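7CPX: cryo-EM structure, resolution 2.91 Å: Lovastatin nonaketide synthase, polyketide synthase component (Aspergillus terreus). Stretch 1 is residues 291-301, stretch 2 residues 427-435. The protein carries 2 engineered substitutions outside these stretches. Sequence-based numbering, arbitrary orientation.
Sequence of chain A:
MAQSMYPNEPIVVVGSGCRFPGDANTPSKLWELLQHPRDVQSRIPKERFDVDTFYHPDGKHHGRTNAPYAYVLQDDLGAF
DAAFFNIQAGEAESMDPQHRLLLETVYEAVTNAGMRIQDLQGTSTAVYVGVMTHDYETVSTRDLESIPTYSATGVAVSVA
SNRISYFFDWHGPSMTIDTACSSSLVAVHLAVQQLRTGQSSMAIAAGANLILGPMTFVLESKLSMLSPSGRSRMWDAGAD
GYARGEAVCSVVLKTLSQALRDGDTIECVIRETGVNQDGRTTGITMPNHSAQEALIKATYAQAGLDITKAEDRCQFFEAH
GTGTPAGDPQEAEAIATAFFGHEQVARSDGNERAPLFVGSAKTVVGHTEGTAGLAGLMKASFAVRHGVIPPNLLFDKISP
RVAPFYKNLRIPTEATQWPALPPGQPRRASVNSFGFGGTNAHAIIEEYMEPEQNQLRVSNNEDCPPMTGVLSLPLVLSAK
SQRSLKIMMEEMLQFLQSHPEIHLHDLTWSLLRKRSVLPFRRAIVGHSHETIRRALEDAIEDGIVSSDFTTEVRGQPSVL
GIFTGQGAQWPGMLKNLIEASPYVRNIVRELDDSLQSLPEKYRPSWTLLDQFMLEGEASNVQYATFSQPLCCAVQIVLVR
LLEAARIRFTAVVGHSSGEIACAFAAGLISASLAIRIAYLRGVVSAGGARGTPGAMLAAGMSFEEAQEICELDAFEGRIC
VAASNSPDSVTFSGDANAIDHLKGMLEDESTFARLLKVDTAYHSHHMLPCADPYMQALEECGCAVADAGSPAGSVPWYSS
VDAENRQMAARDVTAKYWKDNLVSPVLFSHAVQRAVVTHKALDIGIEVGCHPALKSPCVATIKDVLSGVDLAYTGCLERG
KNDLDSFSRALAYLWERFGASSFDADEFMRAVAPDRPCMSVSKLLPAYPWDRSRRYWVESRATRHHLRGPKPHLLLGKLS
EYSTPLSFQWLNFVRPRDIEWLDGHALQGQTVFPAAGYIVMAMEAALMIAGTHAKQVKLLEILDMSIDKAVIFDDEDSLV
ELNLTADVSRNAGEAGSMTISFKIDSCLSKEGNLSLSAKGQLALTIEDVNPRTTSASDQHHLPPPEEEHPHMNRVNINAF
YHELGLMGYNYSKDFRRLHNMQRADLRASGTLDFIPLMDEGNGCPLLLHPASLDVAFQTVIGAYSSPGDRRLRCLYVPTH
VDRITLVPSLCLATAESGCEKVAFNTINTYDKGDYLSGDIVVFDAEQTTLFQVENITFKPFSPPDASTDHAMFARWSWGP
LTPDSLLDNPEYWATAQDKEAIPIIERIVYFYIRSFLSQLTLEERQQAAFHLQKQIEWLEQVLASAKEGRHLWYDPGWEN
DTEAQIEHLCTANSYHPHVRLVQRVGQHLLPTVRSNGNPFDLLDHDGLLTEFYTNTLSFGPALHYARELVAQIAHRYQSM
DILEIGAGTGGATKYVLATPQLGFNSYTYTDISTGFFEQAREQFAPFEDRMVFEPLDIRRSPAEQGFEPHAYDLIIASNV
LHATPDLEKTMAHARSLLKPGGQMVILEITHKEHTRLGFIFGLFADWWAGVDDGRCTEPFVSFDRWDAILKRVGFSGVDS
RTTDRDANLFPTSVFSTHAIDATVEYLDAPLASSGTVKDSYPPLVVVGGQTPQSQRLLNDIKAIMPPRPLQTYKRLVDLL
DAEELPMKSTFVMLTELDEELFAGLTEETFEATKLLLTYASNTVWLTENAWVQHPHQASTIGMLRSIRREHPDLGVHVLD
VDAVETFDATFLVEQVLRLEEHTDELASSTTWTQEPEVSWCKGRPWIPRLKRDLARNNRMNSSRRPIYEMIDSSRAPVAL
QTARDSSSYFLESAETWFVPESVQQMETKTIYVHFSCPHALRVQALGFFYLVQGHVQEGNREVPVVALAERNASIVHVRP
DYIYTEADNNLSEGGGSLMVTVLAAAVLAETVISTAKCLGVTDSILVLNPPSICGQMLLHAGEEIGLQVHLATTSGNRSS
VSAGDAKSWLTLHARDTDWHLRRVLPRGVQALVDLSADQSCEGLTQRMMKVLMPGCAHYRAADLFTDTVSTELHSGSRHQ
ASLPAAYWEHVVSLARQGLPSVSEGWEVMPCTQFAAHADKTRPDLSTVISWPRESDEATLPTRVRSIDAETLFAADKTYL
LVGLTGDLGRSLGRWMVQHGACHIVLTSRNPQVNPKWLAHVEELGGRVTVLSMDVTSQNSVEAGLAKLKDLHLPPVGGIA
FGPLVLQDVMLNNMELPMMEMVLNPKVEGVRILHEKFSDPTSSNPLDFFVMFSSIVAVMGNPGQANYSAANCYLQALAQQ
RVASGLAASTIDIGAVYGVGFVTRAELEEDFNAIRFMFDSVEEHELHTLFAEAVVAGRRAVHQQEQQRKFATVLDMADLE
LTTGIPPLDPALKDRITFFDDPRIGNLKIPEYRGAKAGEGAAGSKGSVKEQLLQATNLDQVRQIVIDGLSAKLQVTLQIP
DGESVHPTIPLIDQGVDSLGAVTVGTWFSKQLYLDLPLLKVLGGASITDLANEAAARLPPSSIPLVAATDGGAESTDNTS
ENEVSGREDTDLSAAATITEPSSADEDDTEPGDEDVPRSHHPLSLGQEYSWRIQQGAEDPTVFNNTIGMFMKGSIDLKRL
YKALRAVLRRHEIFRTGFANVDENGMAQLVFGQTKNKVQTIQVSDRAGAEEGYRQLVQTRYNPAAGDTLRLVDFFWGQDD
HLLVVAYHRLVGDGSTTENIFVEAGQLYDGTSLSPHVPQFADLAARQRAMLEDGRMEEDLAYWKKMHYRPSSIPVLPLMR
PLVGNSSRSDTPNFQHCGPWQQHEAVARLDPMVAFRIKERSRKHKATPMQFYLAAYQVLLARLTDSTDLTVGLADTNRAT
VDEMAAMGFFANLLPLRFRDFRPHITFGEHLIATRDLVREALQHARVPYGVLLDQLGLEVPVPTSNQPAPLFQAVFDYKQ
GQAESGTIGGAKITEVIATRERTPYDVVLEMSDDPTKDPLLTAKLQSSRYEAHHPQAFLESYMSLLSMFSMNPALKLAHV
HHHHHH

Stretch 1 291-301: AQEALIKATYA
Stretch 2 427-435: RRASVNSFG

Helix 291-301, a segment of a longer helix with backbone hydrogen bonds running from L295 N to A291 O through A301 N to K297 O, each 2.9 Å, packs on the extended strand that starts at R428 in the same chain. Their N-to-C directions differ by 142° and their axes approach to 10.8 Å, so ascending the strand means descending the helix, with Q292 and F434 in closest register (CA to CA 8.5 Å).

The strand's alternation sets the rule: R428, S430, N432 and F434 point CA-to-CB toward the helix, while A429 and S433 point away. R428 (t, t, m; chi4 96°) brings its CD up to Y300, R428 CD lying 4.2 Å from Y300 CE2. Next, S430 (m) makes the one cross-stretch hydrogen bond, S430 OG to Y300 OH at 2.6 Å. The CA-to-CB bond of Y300 (chi1 -86°, chi2 84°) points sideways to the strand, but the ring carries the hydroxyl to S430. N432, with chi1 between wells at -109°, meets aliphatic groups: N432 ND2 is 3.7 Å from I296 CD1 (I296 m, t), and N432 OD1 is 4.4 Å from L295 CD2 (L295 t, p). Finally F434 (chi1 -38°, chi2 -43°) offers a ring face to Q292 (m, t; chi3 7°): Q292 CG makes a CH-pi contact 3.9 Å from the F434 ring centroid, and Q292 NE2 lies 3.1 Å from F434 CD2.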

# COMPACT_ATOMS: atom_id res chain seq x y z
N ALA A 291 -41.88 -24.60 -15.04
CA ALA A 291 -41.02 -24.58 -16.22
C ALA A 291 -40.28 -25.90 -16.39
O ALA A 291 -40.18 -26.42 -17.51
CB ALA A 291 -40.03 -23.42 -16.12
N GLN A 292 -39.76 -26.46 -15.30
CA GLN A 292 -39.03 -27.72 -15.39
C GLN A 292 -39.96 -28.87 -15.72
O GLN A 292 -39.59 -29.78 -16.47
CB GLN A 292 -38.29 -27.97 -14.08
CG GLN A 292 -37.25 -26.92 -13.77
CD GLN A 292 -36.78 -26.97 -12.33
OE1 GLN A 292 -37.14 -27.87 -11.58
NE2 GLN A 292 -35.97 -25.99 -11.94
N GLU A 293 -41.18 -28.86 -15.18
CA GLU A 293 -42.17 -29.87 -15.55
C GLU A 293 -42.48 -29.80 -17.04
O GLU A 293 -42.55 -30.84 -17.72
CB GLU A 293 -43.44 -29.68 -14.72
CG GLU A 293 -44.55 -30.67 -15.05
CD GLU A 293 -45.88 -30.25 -14.44
OE1 GLU A 293 -45.92 -29.23 -13.73
OE2 GLU A 293 -46.89 -30.95 -14.68
N ALA A 294 -42.68 -28.59 -17.56
CA ALA A 294 -42.93 -28.43 -18.98
C ALA A 294 -41.73 -28.90 -19.80
O ALA A 294 -41.90 -29.52 -20.85
CB ALA A 294 -43.25 -26.97 -19.30
N LEU A 295 -40.52 -28.62 -19.31
CA LEU A 295 -39.32 -29.09 -20.00
C LEU A 295 -39.30 -30.61 -20.09
O LEU A 295 -39.04 -31.17 -21.15
CB LEU A 295 -38.08 -28.58 -19.27
CG LEU A 295 -36.76 -29.26 -19.61
CD1 LEU A 295 -36.46 -29.15 -21.09
CD2 LEU A 295 -35.62 -28.66 -18.80
N ILE A 296 -39.57 -31.28 -18.97
CA ILE A 296 -39.54 -32.74 -18.95
C ILE A 296 -40.60 -33.29 -19.89
O ILE A 296 -40.34 -34.20 -20.69
CB ILE A 296 -39.72 -33.26 -17.52
CG1 ILE A 296 -38.54 -32.81 -16.65
CG2 ILE A 296 -39.82 -34.77 -17.53
CD1 ILE A 296 -38.77 -33.00 -15.17
N LYS A 297 -41.82 -32.75 -19.81
CA LYS A 297 -42.90 -33.25 -20.65
C LYS A 297 -42.58 -33.04 -22.13
O LYS A 297 -42.79 -33.95 -22.95
CB LYS A 297 -44.21 -32.56 -20.29
CG LYS A 297 -44.74 -32.94 -18.91
CD LYS A 297 -46.05 -32.24 -18.61
CE LYS A 297 -46.66 -32.73 -17.31
NZ LYS A 297 -47.96 -32.07 -17.01
N ALA A 298 -42.07 -31.86 -22.49
CA ALA A 298 -41.75 -31.59 -23.88
C ALA A 298 -40.61 -32.48 -24.37
O ALA A 298 -40.63 -32.95 -25.51
CB ALA A 298 -41.38 -30.11 -24.05
N THR A 299 -39.61 -32.71 -23.52
CA THR A 299 -38.50 -33.57 -23.91
C THR A 299 -38.98 -34.99 -24.16
O THR A 299 -38.57 -35.63 -25.13
CB THR A 299 -37.42 -33.55 -22.83
OG1 THR A 299 -37.09 -32.19 -22.50
CG2 THR A 299 -36.17 -34.26 -23.32
N TYR A 300 -39.85 -35.50 -23.28
CA TYR A 300 -40.37 -36.85 -23.48
C TYR A 300 -41.25 -36.92 -24.72
O TYR A 300 -41.21 -37.92 -25.46
CB TYR A 300 -41.13 -37.31 -22.24
CG TYR A 300 -40.24 -37.92 -21.19
CD1 TYR A 300 -39.57 -37.13 -20.28
CD2 TYR A 300 -40.07 -39.30 -21.12
CE1 TYR A 300 -38.75 -37.69 -19.32
CE2 TYR A 300 -39.25 -39.86 -20.16
CZ TYR A 300 -38.60 -39.05 -19.26
OH TYR A 300 -37.78 -39.60 -18.30
N ALA A 301 -42.05 -35.88 -24.97
CA ALA A 301 -42.87 -35.86 -26.18
C ALA A 301 -42.00 -35.86 -27.43
O ALA A 301 -42.29 -36.57 -28.40
CB ALA A 301 -43.79 -34.64 -26.16
N ARG A 427 -33.09 -49.65 -20.39
CA ARG A 427 -33.04 -48.85 -19.18
C ARG A 427 -33.02 -47.38 -19.56
O ARG A 427 -32.29 -46.96 -20.46
CB ARG A 427 -31.79 -49.20 -18.37
CG ARG A 427 -31.79 -50.60 -17.80
CD ARG A 427 -30.60 -50.81 -16.88
NE ARG A 427 -29.35 -50.98 -17.61
CZ ARG A 427 -28.87 -52.15 -18.01
NH1 ARG A 427 -29.50 -53.28 -17.77
NH2 ARG A 427 -27.71 -52.18 -18.66
N ARG A 428 -33.85 -46.58 -18.88
CA ARG A 428 -34.01 -45.17 -19.21
C ARG A 428 -33.77 -44.35 -17.95
O ARG A 428 -34.36 -44.62 -16.90
CB ARG A 428 -35.40 -44.89 -19.79
CG ARG A 428 -35.56 -43.46 -20.28
CD ARG A 428 -36.89 -43.26 -20.98
NE ARG A 428 -37.05 -44.14 -22.13
CZ ARG A 428 -37.70 -45.30 -22.11
NH1 ARG A 428 -38.27 -45.76 -21.00
NH2 ARG A 428 -37.78 -46.02 -23.22
N ALA A 429 -32.92 -43.34 -18.07
CA ALA A 429 -32.64 -42.38 -17.02
C ALA A 429 -32.87 -40.97 -17.56
O ALA A 429 -32.99 -40.75 -18.76
CB ALA A 429 -31.20 -42.52 -16.51
N SER A 430 -32.93 -40.02 -16.64
CA SER A 430 -33.15 -38.62 -16.99
C SER A 430 -32.17 -37.75 -16.21
O SER A 430 -31.83 -38.04 -15.06
CB SER A 430 -34.58 -38.20 -16.71
OG SER A 430 -35.46 -38.67 -17.72
N VAL A 431 -31.74 -36.68 -16.86
CA VAL A 431 -30.77 -35.74 -16.29
C VAL A 431 -31.38 -34.35 -16.34
O VAL A 431 -31.87 -33.92 -17.39
CB VAL A 431 -29.44 -35.76 -17.06
CG1 VAL A 431 -28.43 -34.85 -16.38
CG2 VAL A 431 -28.90 -37.17 -17.17
N ASN A 432 -31.35 -33.66 -15.21
CA ASN A 432 -31.84 -32.29 -15.11
C ASN A 432 -30.72 -31.40 -14.59
O ASN A 432 -30.05 -31.76 -13.62
CB ASN A 432 -33.06 -32.20 -14.19
CG ASN A 432 -34.34 -31.93 -14.94
OD1 ASN A 432 -34.37 -31.90 -16.17
ND2 ASN A 432 -35.42 -31.74 -14.19
N SER A 433 -30.54 -30.25 -15.23
CA SER A 433 -29.54 -29.28 -14.79
C SER A 433 -30.14 -27.89 -14.94
O SER A 433 -30.46 -27.47 -16.05
CB SER A 433 -28.25 -29.41 -15.61
OG SER A 433 -27.18 -28.76 -14.96
N PHE A 434 -30.30 -27.20 -13.82
CA PHE A 434 -30.88 -25.86 -13.81
C PHE A 434 -29.80 -24.86 -13.42
O PHE A 434 -29.21 -24.96 -12.34
CB PHE A 434 -32.04 -25.76 -12.82
CG PHE A 434 -32.90 -26.98 -12.79
CD1 PHE A 434 -33.29 -27.62 -13.95
CD2 PHE A 434 -33.33 -27.50 -11.58
CE1 PHE A 434 -34.08 -28.75 -13.91
CE2 PHE A 434 -34.11 -28.62 -11.53
CZ PHE A 434 -34.49 -29.25 -12.70
N GLY A 435 -29.55 -23.89 -14.30
CA GLY A 435 -28.62 -22.83 -14.01
C GLY A 435 -29.34 -21.62 -13.43
O GLY A 435 -30.43 -21.26 -13.87